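Local atomic coordinates of protein-glutamine gamma-glutamyltransferase (Pseudomonas aeruginosa PAO1, PDB entry 6G49), a protein that cross-links proteins in vitro by joining glutamine and lysine side chains, and is critical for viability, possibly through a role linked to the cell wall. Residues Trp120-Thr132 and Arg155-Ser167. Sequence-based numbering, arbitrary orientation. Where two conformers were deposited one is given.
Sequences WLFALDVAQTDQT and RVSSWPQALRESS
D125 sets OD2 over one face of the R164 guanidinium, 3.0 Å from NE, with the carboxylate and guanidinium planes 86° apart. No N-H points at that oxygen, so the salt bridge rests on charge alone; E291 pairs with NH1 of the same arginine. CG2 of V126 lies against R164 CD at 3.5 Å. The indole of W159 receives V126 O at its edge, in plane, while Q128 CG reaches CZ3 obliquely at 3.7 Å. Q128 is bent at chi2 (-79°), which lets its NE2 donate to A127 O; NE2 also bonds E95. Beyond the cis peptide preceding V126 the backbones pair antiparallel: V126 and W159 exchange N-H...O bonds, and so do Q128 and S157. The carbonyl oxygen of W159 accepts from V126 N and A162 N, on opposite faces of the carbonyl plane; the latter closes a type I turn. S158 OG donates to L124 O at 2.6 Å and also bonds Y109. At the far end R155 N donates to D130 OD1 from above the carboxylate plane. In this periplasmic, transglutaminase-active domain, strand 127-129 is an outermost strand of a six-stranded antiparallel sheet, bonded to strand 152-158, whose other neighbour is 107-113; A123, A127 and T129 touch L142 of strand 142-144 in a separate antiparallel sheet, which also holds strand 120-124.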
loop_
_atom_site.group_PDB
_atom_site.type_symbol
_atom_site.label_atom_id
_atom_site.label_comp_id
_atom_site.label_asym_id
_atom_site.label_seq_id
_atom_site.Cartn_x
_atom_site.Cartn_y
_atom_site.Cartn_z
ATOM N N TRP A 120 -4.318 -8.718 -10.979
ATOM C CA TRP A 120 -4.752 -7.612 -10.146
ATOM C C TRP A 120 -5.128 -6.443 -11.049
ATOM O O TRP A 120 -4.319 -6.117 -11.943
ATOM C CB TRP A 120 -3.647 -7.185 -9.157
ATOM C CG TRP A 120 -3.072 -8.399 -8.485
ATOM C CD1 TRP A 120 -3.785 -9.413 -7.911
ATOM C CD2 TRP A 120 -1.681 -8.742 -8.329
ATOM N NE1 TRP A 120 -2.929 -10.369 -7.425
ATOM C CE2 TRP A 120 -1.635 -9.998 -7.674
ATOM C CE3 TRP A 120 -0.469 -8.127 -8.664
ATOM C CZ2 TRP A 120 -0.437 -10.645 -7.373
ATOM C CZ3 TRP A 120 0.720 -8.786 -8.413
ATOM C CH2 TRP A 120 0.737 -10.031 -7.770
ATOM N N LEU A 121 -6.298 -5.847 -10.831
ATOM C CA LEU A 121 -6.617 -4.591 -11.503
ATOM C C LEU A 121 -6.311 -3.458 -10.527
ATOM O O LEU A 121 -6.573 -3.532 -9.306
ATOM C CB LEU A 121 -8.088 -4.580 -11.904
ATOM C CG LEU A 121 -8.551 -5.658 -12.885
ATOM C CD1 LEU A 121 -9.895 -5.279 -13.483
ATOM C CD2 LEU A 121 -7.544 -5.975 -13.943
ATOM N N PHE A 122 -5.767 -2.384 -11.069
ATOM C CA PHE A 122 -5.401 -1.240 -10.261
ATOM C C PHE A 122 -6.605 -0.312 -10.086
ATOM O O PHE A 122 -7.311 -0.013 -11.071
ATOM C CB PHE A 122 -4.257 -0.488 -10.928
ATOM C CG PHE A 122 -3.131 -1.357 -11.398
ATOM C CD1 PHE A 122 -2.504 -2.217 -10.516
ATOM C CD2 PHE A 122 -2.761 -1.402 -12.737
ATOM C CE1 PHE A 122 -1.545 -3.092 -10.962
ATOM C CE2 PHE A 122 -1.704 -2.192 -13.133
ATOM C CZ PHE A 122 -1.085 -3.033 -12.241
ATOM N N ALA A 123 -6.832 0.199 -8.881
ATOM C CA ALA A 123 -7.952 1.099 -8.661
ATOM C C ALA A 123 -7.800 1.781 -7.316
ATOM O O ALA A 123 -7.259 1.184 -6.364
ATOM C CB ALA A 123 -9.258 0.328 -8.678
ATOM N N LEU A 124 -8.389 2.970 -7.189
ATOM C CA LEU A 124 -8.506 3.630 -5.882
ATOM C C LEU A 124 -9.461 2.820 -5.001
ATOM O O LEU A 124 -10.499 2.310 -5.418
ATOM C CB LEU A 124 -9.078 5.040 -6.043
ATOM C CG LEU A 124 -8.392 5.969 -7.033
ATOM C CD1 LEU A 124 -9.203 7.245 -7.136
ATOM C CD2 LEU A 124 -6.941 6.303 -6.632
ATOM N N ASP A 125 -9.073 2.675 -3.728
ATOM C CA ASP A 125 -9.917 1.989 -2.743
ATOM C C ASP A 125 -11.176 2.843 -2.505
ATOM O O ASP A 125 -11.137 4.048 -2.660
ATOM C CB ASP A 125 -9.101 1.789 -1.448
ATOM C CG ASP A 125 -9.543 0.670 -0.529
ATOM O OD1 ASP A 125 -9.972 -0.365 -1.026
ATOM O OD2 ASP A 125 -9.392 0.848 0.710
ATOM N N VAL A 126 -12.346 2.214 -2.187
ATOM C CA VAL A 126 -12.714 0.846 -2.401
ATOM C C VAL A 126 -13.369 0.797 -3.791
ATOM O O VAL A 126 -14.299 1.592 -4.070
ATOM C CB VAL A 126 -13.703 0.353 -1.337
ATOM C CG1 VAL A 126 -14.298 -0.982 -1.713
ATOM C CG2 VAL A 126 -13.022 0.255 0.020
ATOM N N ALA A 127 -12.929 -0.142 -4.610
ATOM C CA ALA A 127 -13.289 -0.156 -6.016
ATOM C C ALA A 127 -14.355 -1.199 -6.329
ATOM O O ALA A 127 -14.418 -2.298 -5.780
ATOM C CB ALA A 127 -12.096 -0.432 -6.890
ATOM N N GLN A 128 -15.159 -0.836 -7.354
ATOM C CA GLN A 128 -16.047 -1.727 -8.102
ATOM C C GLN A 128 -15.777 -1.539 -9.607
ATOM O O GLN A 128 -15.434 -0.414 -10.005
ATOM C CB GLN A 128 -17.518 -1.390 -7.819
ATOM C CG GLN A 128 -17.853 -1.390 -6.347
ATOM C CD GLN A 128 -18.050 -2.768 -5.793
ATOM O OE1 GLN A 128 -19.202 -3.175 -5.633
ATOM N NE2 GLN A 128 -16.949 -3.472 -5.456
ATOM N N THR A 129 -15.864 -2.602 -10.416
ATOM C CA THR A 129 -15.583 -2.472 -11.844
ATOM C C THR A 129 -16.736 -3.115 -12.604
ATOM O O THR A 129 -17.575 -3.811 -12.027
ATOM C CB THR A 129 -14.268 -3.126 -12.306
ATOM O OG1 THR A 129 -14.453 -4.533 -12.448
ATOM C CG2 THR A 129 -13.128 -2.829 -11.343
ATOM N N ASP A 130 -16.707 -2.899 -13.911
ATOM C CA ASP A 130 -17.640 -3.555 -14.821
ATOM C C ASP A 130 -17.115 -4.893 -15.361
ATOM O O ASP A 130 -17.663 -5.437 -16.344
ATOM C CB ASP A 130 -17.937 -2.610 -15.991
ATOM C CG ASP A 130 -16.761 -2.366 -16.932
ATOM O OD1 ASP A 130 -15.561 -2.524 -16.550
ATOM O OD2 ASP A 130 -17.013 -1.998 -18.097
ATOM N N GLN A 131 -16.015 -5.410 -14.822
ATOM C CA GLN A 131 -15.397 -6.627 -15.290
ATOM C C GLN A 131 -16.025 -7.800 -14.539
ATOM O O GLN A 131 -15.857 -7.906 -13.319
ATOM C CB GLN A 131 -13.884 -6.578 -15.109
ATOM C CG GLN A 131 -13.210 -5.451 -15.868
ATOM C CD GLN A 131 -13.456 -5.503 -17.353
ATOM O OE1 GLN A 131 -14.201 -4.658 -17.902
ATOM N NE2 GLN A 131 -12.839 -6.475 -18.000
ATOM N N THR A 132 -16.710 -8.717 -15.273
ATOM C CA THR A 132 -17.470 -9.804 -14.614
ATOM C C THR A 132 -16.525 -10.943 -14.195
ATOM O O THR A 132 -16.903 -11.789 -13.377
ATOM C CB THR A 132 -18.648 -10.265 -15.494
ATOM O OG1 THR A 132 -18.083 -10.865 -16.647
ATOM C CG2 THR A 132 -19.530 -9.126 -15.934
ATOM N N ARG A 155 -13.875 -0.086 -16.573
ATOM C CA ARG A 155 -14.556 1.040 -15.957
ATOM C C ARG A 155 -14.641 0.808 -14.468
ATOM O O ARG A 155 -14.898 -0.289 -14.034
ATOM C CB ARG A 155 -15.937 1.218 -16.586
ATOM C CG ARG A 155 -15.899 1.207 -18.105
ATOM C CD ARG A 155 -17.237 1.597 -18.705
ATOM N NE ARG A 155 -17.758 2.773 -18.033
ATOM C CZ ARG A 155 -17.691 4.005 -18.518
ATOM N NH1 ARG A 155 -17.147 4.234 -19.707
ATOM N NH2 ARG A 155 -18.185 5.011 -17.815
ATOM N N VAL A 156 -14.429 1.865 -13.702
ATOM C CA VAL A 156 -14.342 1.783 -12.236
ATOM C C VAL A 156 -15.231 2.852 -11.587
ATOM O O VAL A 156 -15.240 3.989 -12.054
ATOM C CB VAL A 156 -12.895 1.968 -11.756
ATOM C CG1 VAL A 156 -12.773 1.739 -10.252
ATOM C CG2 VAL A 156 -11.924 1.073 -12.553
ATOM N N SER A 157 -15.778 2.488 -10.417
ATOM C CA SER A 157 -16.297 3.380 -9.423
ATOM C C SER A 157 -15.575 3.087 -8.102
ATOM O O SER A 157 -15.532 1.933 -7.699
ATOM C CB SER A 157 -17.790 3.178 -9.215
ATOM O OG SER A 157 -18.517 3.660 -10.341
ATOM N N SER A 158 -15.075 4.134 -7.465
ATOM C CA SER A 158 -14.395 3.993 -6.147
ATOM C C SER A 158 -15.070 4.908 -5.118
ATOM O O SER A 158 -15.402 6.051 -5.406
ATOM C CB SER A 158 -12.951 4.356 -6.306
ATOM O OG SER A 158 -12.248 3.398 -7.085
ATOM N N TRP A 159 -15.054 4.437 -3.864
ATOM C CA TRP A 159 -15.508 5.171 -2.695
ATOM C C TRP A 159 -14.363 5.284 -1.701
ATOM O O TRP A 159 -14.185 4.388 -0.862
ATOM C CB TRP A 159 -16.659 4.403 -2.050
ATOM C CG TRP A 159 -17.949 4.533 -2.801
ATOM C CD1 TRP A 159 -18.963 5.418 -2.534
ATOM C CD2 TRP A 159 -18.362 3.770 -3.948
ATOM N NE1 TRP A 159 -19.955 5.285 -3.470
ATOM C CE2 TRP A 159 -19.645 4.253 -4.319
ATOM C CE3 TRP A 159 -17.828 2.692 -4.665
ATOM C CZ2 TRP A 159 -20.348 3.716 -5.397
ATOM C CZ3 TRP A 159 -18.526 2.172 -5.743
ATOM C CH2 TRP A 159 -19.757 2.701 -6.115
ATOM N N PRO A 160 -13.535 6.329 -1.801
ATOM C CA PRO A 160 -12.333 6.426 -0.985
ATOM C C PRO A 160 -12.655 6.514 0.519
ATOM O O PRO A 160 -11.797 6.185 1.341
ATOM C CB PRO A 160 -11.689 7.719 -1.466
ATOM C CG PRO A 160 -12.139 7.814 -2.912
ATOM C CD PRO A 160 -13.590 7.370 -2.847
ATOM N N GLN A 161 -13.853 7.006 0.844
ATOM C CA GLN A 161 -14.292 7.181 2.280
ATOM C C GLN A 161 -15.081 5.984 2.786
ATOM O O GLN A 161 -15.629 6.037 3.892
ATOM C CB GLN A 161 -15.102 8.473 2.401
ATOM C CG GLN A 161 -14.254 9.685 2.108
ATOM C CD GLN A 161 -14.990 10.993 2.289
ATOM O OE1 GLN A 161 -16.064 11.059 2.873
ATOM N NE2 GLN A 161 -14.385 12.045 1.786
ATOM N N ALA A 162 -15.152 4.888 2.014
ATOM C CA ALA A 162 -15.919 3.722 2.416
ATOM C C ALA A 162 -15.429 3.221 3.777
ATOM O O ALA A 162 -14.253 3.340 4.104
ATOM C CB ALA A 162 -15.798 2.611 1.403
ATOM N N LEU A 163 -16.368 2.751 4.610
ATOM C CA LEU A 163 -16.012 2.092 5.883
ATOM C C LEU A 163 -15.655 0.644 5.574
ATOM O O LEU A 163 -16.410 -0.074 4.954
ATOM C CB LEU A 163 -17.224 2.190 6.812
ATOM C CG LEU A 163 -17.092 1.541 8.178
ATOM C CD1 LEU A 163 -15.986 2.191 8.969
ATOM C CD2 LEU A 163 -18.423 1.678 8.933
ATOM N N ARG A 164 -14.466 0.248 5.999
ATOM C CA ARG A 164 -13.973 -1.080 5.724
ATOM C C ARG A 164 -13.821 -1.994 6.918
ATOM O O ARG A 164 -13.006 -1.761 7.788
ATOM C CB ARG A 164 -12.634 -0.984 5.005
ATOM C CG ARG A 164 -12.632 -0.003 3.857
ATOM C CD ARG A 164 -11.368 -0.127 3.047
ATOM N NE ARG A 164 -10.318 0.733 3.563
ATOM C CZ ARG A 164 -9.059 0.359 3.670
ATOM N NH1 ARG A 164 -8.726 -0.864 3.297
ATOM N NH2 ARG A 164 -8.148 1.193 4.150
ATOM N N GLU A 165 -14.625 -3.044 6.921
ATOM C CA GLU A 165 -14.574 -4.072 7.927
ATOM C C GLU A 165 -14.605 -3.488 9.350
ATOM O O GLU A 165 -13.700 -3.725 10.150
ATOM C CB GLU A 165 -13.335 -4.948 7.693
ATOM C CG GLU A 165 -13.628 -6.397 7.697
ATOM C CD GLU A 165 -12.468 -7.377 7.665
ATOM O OE1 GLU A 165 -11.328 -7.010 7.249
ATOM O OE2 GLU A 165 -12.719 -8.521 8.065
ATOM N N SER A 166 -15.674 -2.784 9.725
ATOM C CA SER A 166 -15.801 -2.245 11.067
ATOM C C SER A 166 -15.760 -3.370 12.118
ATOM O O SER A 166 -15.291 -3.123 13.215
ATOM C CB SER A 166 -17.033 -1.380 11.211
ATOM O OG SER A 166 -18.161 -2.157 10.917
ATOM N N SER A 167 -16.288 -4.554 11.780
ATOM C CA SER A 167 -16.107 -5.815 12.521
ATOM C C SER A 167 -15.235 -6.760 11.708
ATOM O O SER A 167 -15.518 -6.993 10.568
ATOM C CB SER A 167 -17.437 -6.509 12.784
ATOM O OG SER A 167 -18.145 -5.727 13.693
#